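Local structure of beta-ketoacyl synthase (Pseudomonas aeruginosa, 4CW4) at residues 9-14 / 557-562; 17-22 / 364-369; 88-93 / 472-477. The protein catalyses the condensation of acetyl-CoA with malonyl-ACP to give beta-acetoacetyl-ACP, the primer that initiates fatty acid biosynthesis. One frame throughout, in Å; residues are numbered along the deposited sequence. Where two conformers were deposited one is given.

Contact 1: 9-14 / 557-562; sequences LPVIVG and KMLRKR
Leu9 supplies most of the surface that segment 9-14 offers to helix 552-563. The bond from CA to CB points toward the helix, and CG stands anti to the backbone N (chi1 179°), beside the carbonyl carbon. The single branch CD2 does the touching: it lies 4.0 Å from Leu559 CD1, the two leucine side chains crossing obliquely, and 4.2 Å from the terminal methyl CE of Met558. At the other end of Leu9 the backbone N is only a neighbour of the Arg562 guanidinium, with NH1 at 4.0 Å, near the plane and at its edge. Asp375 explains this proximity, since its carboxylate accepts from Leu9 N through OD1 and makes a salt bridge with Arg562 NH1 through OD2. The arginine chain is bent at chi3 (-79°), and NE makes a salt bridge with Asp636 OD2 of the second subunit. Phe634 of that subunit packs on Leu9, and its Met637 on Met558 and Arg562. Two residues on, Val11 CG1 meets Leu559 CD1 more loosely, at 4.3 Å, so this methyl sits against both Leu9 and Val11. Further along, Val13 and Gly14 both face Val371, the signature of a classic beta bulge. Across the segments the contact is apolar packing, with Asp375 bridging Leu9 N and Arg562; it joins the N-terminal strand of the thiolase-like ketosynthase fold to a C-terminal helix at the dimer interface.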
loop_
_atom_site.group_PDB
_atom_site.type_symbol
_atom_site.label_atom_id
_atom_site.label_comp_id
_atom_site.label_asym_id
_atom_site.label_seq_id
_atom_site.Cartn_x
_atom_site.Cartn_y
_atom_site.Cartn_z
ATOM N N LEU A 9 -2.569 -14.864 22.790
ATOM C CA LEU A 9 -2.683 -15.714 21.593
ATOM C C LEU A 9 -3.757 -15.176 20.658
ATOM O O LEU A 9 -4.877 -14.985 21.086
ATOM C CB LEU A 9 -3.076 -17.146 21.986
ATOM C CG LEU A 9 -3.255 -18.156 20.844
ATOM C CD1 LEU A 9 -1.929 -18.467 20.171
ATOM C CD2 LEU A 9 -3.911 -19.451 21.323
ATOM N N PRO A 10 -3.417 -14.922 19.383
ATOM C CA PRO A 10 -4.462 -14.484 18.451
ATOM C C PRO A 10 -5.385 -15.630 18.026
ATOM O O PRO A 10 -4.936 -16.613 17.407
ATOM C CB PRO A 10 -3.653 -13.984 17.238
ATOM C CG PRO A 10 -2.277 -13.703 17.776
ATOM C CD PRO A 10 -2.082 -14.796 18.773
ATOM N N VAL A 11 -6.666 -15.509 18.349
ATOM C CA VAL A 11 -7.627 -16.529 17.947
ATOM C C VAL A 11 -8.590 -15.946 16.921
ATOM O O VAL A 11 -8.941 -14.766 16.981
ATOM C CB VAL A 11 -8.371 -17.155 19.141
ATOM C CG1 VAL A 11 -7.394 -17.865 20.048
ATOM C CG2 VAL A 11 -9.163 -16.153 19.925
ATOM N N ILE A 12 -8.985 -16.789 15.963
ATOM C CA ILE A 12 -9.906 -16.410 14.908
ATOM C C ILE A 12 -11.328 -16.625 15.408
ATOM O O ILE A 12 -11.735 -17.767 15.620
ATOM C CB ILE A 12 -9.675 -17.231 13.621
ATOM C CG1 ILE A 12 -8.231 -17.105 13.125
ATOM C CG2 ILE A 12 -10.690 -16.801 12.545
ATOM C CD1 ILE A 12 -7.869 -18.120 12.071
ATOM N N VAL A 13 -12.059 -15.534 15.630
ATOM C CA VAL A 13 -13.402 -15.608 16.203
ATOM C C VAL A 13 -14.505 -15.383 15.168
ATOM O O VAL A 13 -15.692 -15.549 15.471
ATOM C CB VAL A 13 -13.586 -14.626 17.390
ATOM C CG1 VAL A 13 -12.506 -14.869 18.451
ATOM C CG2 VAL A 13 -13.578 -13.170 16.923
ATOM N N GLY A 14 -14.120 -15.045 13.939
ATOM C CA GLY A 14 -15.079 -14.857 12.867
ATOM C C GLY A 14 -14.342 -14.780 11.550
ATOM O O GLY A 14 -13.143 -14.537 11.531
ATOM N N LYS A 557 -7.120 -26.506 23.547
ATOM C CA LYS A 557 -6.204 -27.099 24.527
ATOM C C LYS A 557 -5.349 -25.996 25.168
ATOM O O LYS A 557 -5.150 -25.968 26.372
ATOM C CB LYS A 557 -5.261 -28.097 23.864
ATOM C CG LYS A 557 -5.835 -29.465 23.596
ATOM C CD LYS A 557 -4.783 -30.407 22.982
ATOM C CE LYS A 557 -3.522 -30.497 23.845
ATOM N NZ LYS A 557 -2.570 -31.553 23.384
ATOM N N MET A 558 -4.849 -25.081 24.349
ATOM C CA MET A 558 -4.022 -24.000 24.838
ATOM C C MET A 558 -4.780 -23.071 25.788
ATOM O O MET A 558 -4.254 -22.716 26.838
ATOM C CB MET A 558 -3.418 -23.236 23.649
ATOM C CG MET A 558 -2.402 -24.077 22.881
ATOM S SD MET A 558 -1.836 -23.357 21.319
ATOM C CE MET A 558 -0.683 -22.106 21.916
ATOM N N LEU A 559 -6.008 -22.692 25.450
ATOM C CA LEU A 559 -6.793 -21.811 26.329
ATOM C C LEU A 559 -7.146 -22.507 27.640
ATOM O O LEU A 559 -7.123 -21.879 28.719
ATOM C CB LEU A 559 -8.065 -21.310 25.623
ATOM C CG LEU A 559 -7.916 -19.926 24.957
ATOM C CD1 LEU A 559 -7.022 -20.018 23.727
ATOM C CD2 LEU A 559 -9.269 -19.336 24.623
ATOM N N ARG A 560 -7.466 -23.797 27.555
ATOM C CA ARG A 560 -7.748 -24.592 28.748
ATOM C C ARG A 560 -6.535 -24.634 29.674
ATOM O O ARG A 560 -6.664 -24.490 30.892
ATOM C CB ARG A 560 -8.165 -26.021 28.371
ATOM C CG ARG A 560 -9.607 -26.167 27.873
ATOM C CD ARG A 560 -9.876 -27.586 27.357
ATOM N NE ARG A 560 -11.256 -27.806 26.923
ATOM C CZ ARG A 560 -12.269 -28.090 27.742
ATOM N NH1 ARG A 560 -12.077 -28.166 29.055
ATOM N NH2 ARG A 560 -13.484 -28.284 27.247
ATOM N N LYS A 561 -5.353 -24.829 29.098
ATOM C CA LYS A 561 -4.133 -24.921 29.896
ATOM C C LYS A 561 -3.826 -23.596 30.583
ATOM O O LYS A 561 -3.498 -23.569 31.767
ATOM C CB LYS A 561 -2.961 -25.363 29.016
ATOM C CG LYS A 561 -1.616 -25.462 29.728
ATOM C CD LYS A 561 -1.628 -26.497 30.820
ATOM C CE LYS A 561 -0.210 -26.791 31.289
ATOM N NZ LYS A 561 -0.204 -27.451 32.617
ATOM N N ARG A 562 -3.935 -22.497 29.845
ATOM C CA ARG A 562 -3.623 -21.187 30.406
ATOM C C ARG A 562 -4.655 -20.737 31.432
ATOM O O ARG A 562 -4.284 -20.260 32.493
ATOM C CB ARG A 562 -3.502 -20.134 29.305
ATOM C CG ARG A 562 -3.390 -18.712 29.830
ATOM C CD ARG A 562 -3.140 -17.714 28.685
ATOM N NE ARG A 562 -1.742 -17.722 28.269
ATOM C CZ ARG A 562 -1.261 -17.042 27.240
ATOM N NH1 ARG A 562 -2.076 -16.334 26.471
ATOM N NH2 ARG A 562 0.037 -17.088 26.971
#

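Contact 2: 17-22 / 364-369; sequences GYNAAG and AESSQY
An antiparallel strand pair, 17-19 against 366-369, forms this contact within the thiolase-like fold; the short axes approach to 4.7 Å at 151°. Tyr18 and Ser367 are the hydrogen-bonded pair: Tyr18 N donates to Ser367 O at 2.8 Å and Ser367 N to Tyr18 O at 3.0 Å, both nearly along the C=O axes. Gly17 faces Gln368 as a non-hydrogen-bonded pair. The Gln368 chain, bent at chi2 (-81°), folds back so that OE1 lies 3.4 Å from Gly17 CA, where a side chain would project; Ser24 OG hydrogen-bonds this OE1. Asn19 CB rests 3.4 Å from Ser366 OG, and the Ser366 side chain is about 9 Å from that of His477, a predicted active-site residue. Beyond the paired strands a water accepts from Ala20 N at 2.9 Å and is within hydrogen-bonding distance of Glu365 O. Asn19 OD1 accepts from Ala21 N, above the carbonyl plane, making an Asx turn inside the type I turn 19-22. Asn19 ND2 and Gln368 NE2, two donors 3.2 Å apart with amide planes at 73°, cannot bond each other. Asp485 OD1 instead takes both Asn19 ND2 and Ser366 OG, so one carboxylate oxygen, its charge probably stabilised, gathers donors from both strands.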
loop_
_atom_site.group_PDB
_atom_site.type_symbol
_atom_site.label_atom_id
_atom_site.label_comp_id
_atom_site.label_asym_id
_atom_site.label_seq_id
_atom_site.Cartn_x
_atom_site.Cartn_y
_atom_site.Cartn_z
ATOM N N GLY A 17 -16.648 -13.181 3.745
ATOM C CA GLY A 17 -16.218 -12.584 2.496
ATOM C C GLY A 17 -16.812 -13.300 1.306
ATOM O O GLY A 17 -17.688 -14.148 1.460
ATOM N N TYR A 18 -16.306 -12.965 0.122
ATOM C CA TYR A 18 -16.844 -13.432 -1.154
ATOM C C TYR A 18 -15.736 -13.611 -2.171
ATOM O O TYR A 18 -14.886 -12.726 -2.360
ATOM C CB TYR A 18 -17.886 -12.449 -1.700
ATOM C CG TYR A 18 -19.081 -12.351 -0.780
ATOM C CD1 TYR A 18 -20.131 -13.260 -0.868
ATOM C CD2 TYR A 18 -19.144 -11.371 0.206
ATOM C CE1 TYR A 18 -21.211 -13.201 -0.012
ATOM C CE2 TYR A 18 -20.205 -11.328 1.086
ATOM C CZ TYR A 18 -21.240 -12.235 0.962
ATOM O OH TYR A 18 -22.321 -12.199 1.816
ATOM N N ASN A 19 -15.765 -14.766 -2.820
ATOM C CA ASN A 19 -14.933 -15.029 -3.985
ATOM C C ASN A 19 -15.700 -15.912 -4.955
ATOM O O ASN A 19 -16.924 -16.058 -4.808
ATOM C CB ASN A 19 -13.575 -15.600 -3.579
ATOM C CG ASN A 19 -13.665 -16.937 -2.884
ATOM O OD1 ASN A 19 -14.632 -17.677 -3.033
ATOM N ND2 ASN A 19 -12.603 -17.284 -2.171
ATOM N N ALA A 20 -15.013 -16.480 -5.937
ATOM C CA ALA A 20 -15.681 -17.257 -6.976
ATOM C C ALA A 20 -16.400 -18.482 -6.430
ATOM O O ALA A 20 -17.240 -19.049 -7.121
ATOM C CB ALA A 20 -14.677 -17.663 -8.053
ATOM N N ALA A 21 -16.080 -18.903 -5.205
ATOM C CA ALA A 21 -16.733 -20.079 -4.612
ATOM C C ALA A 21 -18.001 -19.714 -3.829
ATOM O O ALA A 21 -18.745 -20.591 -3.420
ATOM C CB ALA A 21 -15.755 -20.839 -3.708
ATOM N N GLY A 22 -18.240 -18.424 -3.638
ATOM C CA GLY A 22 -19.400 -17.927 -2.911
ATOM C C GLY A 22 -19.073 -17.198 -1.615
ATOM O O GLY A 22 -18.018 -16.577 -1.469
ATOM N N ALA A 364 -8.335 -13.117 -10.511
ATOM C CA ALA A 364 -9.583 -13.293 -9.794
ATOM C C ALA A 364 -9.881 -12.105 -8.887
ATOM O O ALA A 364 -8.987 -11.347 -8.508
ATOM C CB ALA A 364 -9.541 -14.551 -8.969
ATOM N N GLU A 365 -11.148 -11.989 -8.515
ATOM C CA GLU A 365 -11.583 -11.009 -7.522
ATOM C C GLU A 365 -12.011 -11.706 -6.234
ATOM O O GLU A 365 -12.640 -12.762 -6.250
ATOM C CB GLU A 365 -12.756 -10.192 -8.065
ATOM C CG GLU A 365 -14.000 -10.997 -8.409
ATOM C CD GLU A 365 -15.111 -10.191 -9.072
ATOM O OE1 GLU A 365 -14.931 -8.979 -9.363
ATOM O OE2 GLU A 365 -16.171 -10.785 -9.325
ATOM N N SER A 366 -11.687 -11.087 -5.106
ATOM C CA SER A 366 -12.047 -11.629 -3.801
ATOM C C SER A 366 -11.928 -10.567 -2.752
ATOM O O SER A 366 -11.022 -9.731 -2.808
ATOM C CB SER A 366 -11.107 -12.759 -3.410
ATOM O OG SER A 366 -11.516 -13.356 -2.179
ATOM N N SER A 367 -12.835 -10.594 -1.787
ATOM C CA SER A 367 -12.648 -9.829 -0.559
ATOM C C SER A 367 -12.937 -10.761 0.590
ATOM O O SER A 367 -13.968 -11.425 0.617
ATOM C CB SER A 367 -13.542 -8.593 -0.472
ATOM O OG SER A 367 -13.253 -7.874 0.722
ATOM N N GLN A 368 -12.024 -10.789 1.556
ATOM C CA GLN A 368 -12.056 -11.735 2.669
ATOM C C GLN A 368 -11.570 -11.031 3.918
ATOM O O GLN A 368 -10.621 -10.263 3.843
ATOM C CB GLN A 368 -11.106 -12.900 2.395
ATOM C CG GLN A 368 -11.375 -13.717 1.151
ATOM C CD GLN A 368 -12.456 -14.741 1.344
ATOM O OE1 GLN A 368 -13.444 -14.499 2.036
ATOM N NE2 GLN A 368 -12.284 -15.898 0.724
ATOM N N TYR A 369 -12.188 -11.348 5.051
ATOM C CA TYR A 369 -11.769 -10.845 6.357
ATOM C C TYR A 369 -11.786 -11.943 7.411
ATOM O O TYR A 369 -12.661 -12.807 7.408
ATOM C CB TYR A 369 -12.656 -9.664 6.815
ATOM C CG TYR A 369 -12.396 -8.482 5.960
ATOM C CD1 TYR A 369 -11.269 -7.707 6.169
ATOM C CD2 TYR A 369 -13.223 -8.183 4.883
ATOM C CE1 TYR A 369 -10.976 -6.657 5.339
ATOM C CE2 TYR A 369 -12.939 -7.143 4.051
ATOM C CZ TYR A 369 -11.819 -6.384 4.275
ATOM O OH TYR A 369 -11.491 -5.331 3.442
HETATM O O HOH W 1 -12.491 -15.496 -6.867
#

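Contact 3: 88-93 / 472-477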
loop_
_atom_site.group_PDB
_atom_site.type_symbol
_atom_site.label_atom_id
_atom_site.label_comp_id
_atom_site.label_asym_id
_atom_site.label_seq_id
_atom_site.Cartn_x
_atom_site.Cartn_y
_atom_site.Cartn_z
ATOM N N SER A 88 -21.566 -21.519 -13.155
ATOM C CA SER A 88 -21.562 -20.074 -12.913
ATOM C C SER A 88 -20.836 -19.678 -11.612
ATOM O O SER A 88 -21.038 -18.583 -11.072
ATOM C CB SER A 88 -22.984 -19.544 -12.881
ATOM O OG SER A 88 -23.576 -19.628 -14.162
ATOM N N THR A 89 -19.986 -20.581 -11.147
ATOM C CA THR A 89 -19.095 -20.339 -10.034
ATOM C C THR A 89 -17.688 -20.790 -10.432
ATOM O O THR A 89 -17.507 -21.447 -11.456
ATOM C CB THR A 89 -19.545 -21.106 -8.773
ATOM O OG1 THR A 89 -19.807 -22.472 -9.104
ATOM C CG2 THR A 89 -20.782 -20.461 -8.163
ATOM N N LEU A 90 -16.707 -20.427 -9.606
ATOM C CA LEU A 90 -15.305 -20.808 -9.769
ATOM C C LEU A 90 -14.675 -20.147 -10.993
ATOM O O LEU A 90 -15.290 -19.278 -11.636
ATOM C CB LEU A 90 -15.131 -22.330 -9.770
ATOM C CG LEU A 90 -15.675 -23.065 -8.534
ATOM C CD1 LEU A 90 -15.236 -24.505 -8.575
ATOM C CD2 LEU A 90 -15.243 -22.409 -7.217
ATOM N N VAL A 91 -13.434 -20.506 -11.283
ATOM C CA VAL A 91 -12.754 -20.023 -12.489
ATOM C C VAL A 91 -13.553 -20.434 -13.732
ATOM O O VAL A 91 -13.994 -21.577 -13.857
ATOM C CB VAL A 91 -11.321 -20.596 -12.590
ATOM C CG1 VAL A 91 -10.689 -20.284 -13.943
ATOM C CG2 VAL A 91 -10.480 -20.071 -11.456
ATOM N N ARG A 92 -13.754 -19.491 -14.652
ATOM C CA ARG A 92 -14.517 -19.748 -15.882
ATOM C C ARG A 92 -14.290 -18.618 -16.875
ATOM O O ARG A 92 -13.622 -17.636 -16.542
ATOM C CB ARG A 92 -16.012 -19.889 -15.560
ATOM C CG ARG A 92 -16.631 -18.697 -14.833
ATOM C CD ARG A 92 -17.934 -19.108 -14.135
ATOM N NE ARG A 92 -18.709 -17.948 -13.688
ATOM C CZ ARG A 92 -18.504 -17.274 -12.562
ATOM N NH1 ARG A 92 -17.571 -17.654 -11.691
ATOM N NH2 ARG A 92 -19.257 -16.220 -12.295
ATOM N N ARG A 93 -14.875 -18.727 -18.062
ATOM C CA ARG A 93 -14.735 -17.681 -19.073
ATOM C C ARG A 93 -15.292 -16.376 -18.516
ATOM O O ARG A 93 -16.283 -16.367 -17.782
ATOM C CB ARG A 93 -15.462 -18.068 -20.378
ATOM C CG ARG A 93 -15.032 -17.259 -21.611
ATOM C CD ARG A 93 -15.633 -17.827 -22.900
ATOM N NE ARG A 93 -14.892 -17.388 -24.105
ATOM C CZ ARG A 93 -15.057 -16.208 -24.702
ATOM N NH1 ARG A 93 -15.948 -15.323 -24.237
ATOM N NH2 ARG A 93 -14.340 -15.906 -25.778
ATOM N N LYS A 472 -6.067 -21.870 -5.531
ATOM C CA LYS A 472 -6.171 -21.129 -6.799
ATOM C C LYS A 472 -6.701 -21.998 -7.934
ATOM O O LYS A 472 -7.162 -21.483 -8.955
ATOM C CB LYS A 472 -4.831 -20.502 -7.196
ATOM C CG LYS A 472 -4.349 -19.402 -6.237
ATOM C CD LYS A 472 -2.980 -18.857 -6.633
ATOM C CE LYS A 472 -2.462 -17.802 -5.653
ATOM N NZ LYS A 472 -2.313 -18.340 -4.273
ATOM N N ALA A 473 -6.661 -23.317 -7.771
ATOM C CA ALA A 473 -7.280 -24.193 -8.763
ATOM C C ALA A 473 -8.774 -23.894 -8.888
ATOM O O ALA A 473 -9.363 -23.993 -9.980
ATOM C CB ALA A 473 -7.079 -25.648 -8.368
ATOM N N TYR A 474 -9.382 -23.584 -7.748
ATOM C CA TYR A 474 -10.816 -23.294 -7.672
ATOM C C TYR A 474 -11.177 -21.845 -7.971
ATOM O O TYR A 474 -12.135 -21.590 -8.708
ATOM C CB TYR A 474 -11.360 -23.648 -6.284
ATOM C CG TYR A 474 -11.244 -25.105 -5.923
ATOM C CD1 TYR A 474 -12.175 -26.022 -6.401
ATOM C CD2 TYR A 474 -10.210 -25.582 -5.121
ATOM C CE1 TYR A 474 -12.106 -27.362 -6.076
ATOM C CE2 TYR A 474 -10.125 -26.936 -4.803
ATOM C CZ TYR A 474 -11.082 -27.819 -5.283
ATOM O OH TYR A 474 -11.027 -29.157 -4.979
ATOM N N VAL A 475 -10.469 -20.900 -7.344
ATOM C CA VAL A 475 -10.907 -19.505 -7.358
ATOM C C VAL A 475 -9.924 -18.552 -8.016
ATOM O O VAL A 475 -10.129 -17.355 -7.994
ATOM C CB VAL A 475 -11.216 -19.008 -5.916
ATOM C CG1 VAL A 475 -12.314 -19.863 -5.293
ATOM C CG2 VAL A 475 -9.942 -19.003 -5.035
ATOM N N GLY A 476 -8.885 -19.089 -8.635
ATOM C CA GLY A 476 -7.890 -18.248 -9.263
ATOM C C GLY A 476 -7.108 -17.455 -8.241
ATOM O O GLY A 476 -7.131 -17.759 -7.042
ATOM N N HIS A 477 -6.391 -16.456 -8.740
ATOM C CA HIS A 477 -5.436 -15.672 -7.982
ATOM C C HIS A 477 -5.979 -14.268 -7.760
ATOM O O HIS A 477 -5.993 -13.449 -8.674
ATOM C CB HIS A 477 -4.146 -15.616 -8.790
ATOM C CG HIS A 477 -2.979 -15.096 -8.029
ATOM N ND1 HIS A 477 -3.123 -14.351 -6.886
ATOM C CD2 HIS A 477 -1.646 -15.227 -8.232
ATOM C CE1 HIS A 477 -1.927 -14.053 -6.404
ATOM N NE2 HIS A 477 -1.012 -14.570 -7.202
#
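Lys472 opens the short helix 472-475, which leads into His477, a predicted active-site histidine of the ketosynthase; the contact seats this helix against the loop entering strand 91-93. The bond from CA to CB of Lys472 points away from segment 88-93; its CE lies 3.6 Å above the His477 ring plane, over the centre, while NZ bonds His439 O. Tyr474 carries most of the helix side. Its carbonyl accepts from Val91 N at 3.1 Å, with an N-H...O angle of 151° and the donor in the carbonyl plane. Leu90 lies beside Tyr474, both side chains pointing the same way, with CB 3.3 Å from Tyr474 O and CD1 4.0 Å from Tyr474 CD1, at the ring edge. Val475 CG1 makes a looser touch, 4.3 Å from Leu90 CD2. At Gly476 the backbone leaves helical geometry with positive phi (67°), while its N still donates to Lys472 O. The His477 side chain touches Cys286, the inferred active-site cysteine, and its ND1 hydrogen-bonds Leu479 N. On the loop side, Arg92 NH1 donates to Leu90 O at 2.8 Å, on a lone pair. Val91 CG1 stands anti to its own backbone N (chi1 171°), and CG2 rests 3.4 Å from Gly476 N.

From the N terminus, strand 10-19 enters contact 1 at its start and contact 2 at its end, so one strand serves two contacts whose centres lie about 26 Å apart. Contact 1 closes the longest loop, 9-14 to 557-562, and both others nest within it. Contact 2 returns the chain at 364-369. Contact 3 starts at 88-93, inside that loop, and closes beyond it at 472-477, so contacts 2 and 3 cross. They also touch: Ala20 O meets Leu90 N at 2.9 Å and Ala364 N meets His477 O at 3.0 Å, both probable hydrogen bonds. Together they tie the residues leading into strand 366-374 to His477, predicted to be in the active site, whereas contact 1 packs against the second subunit.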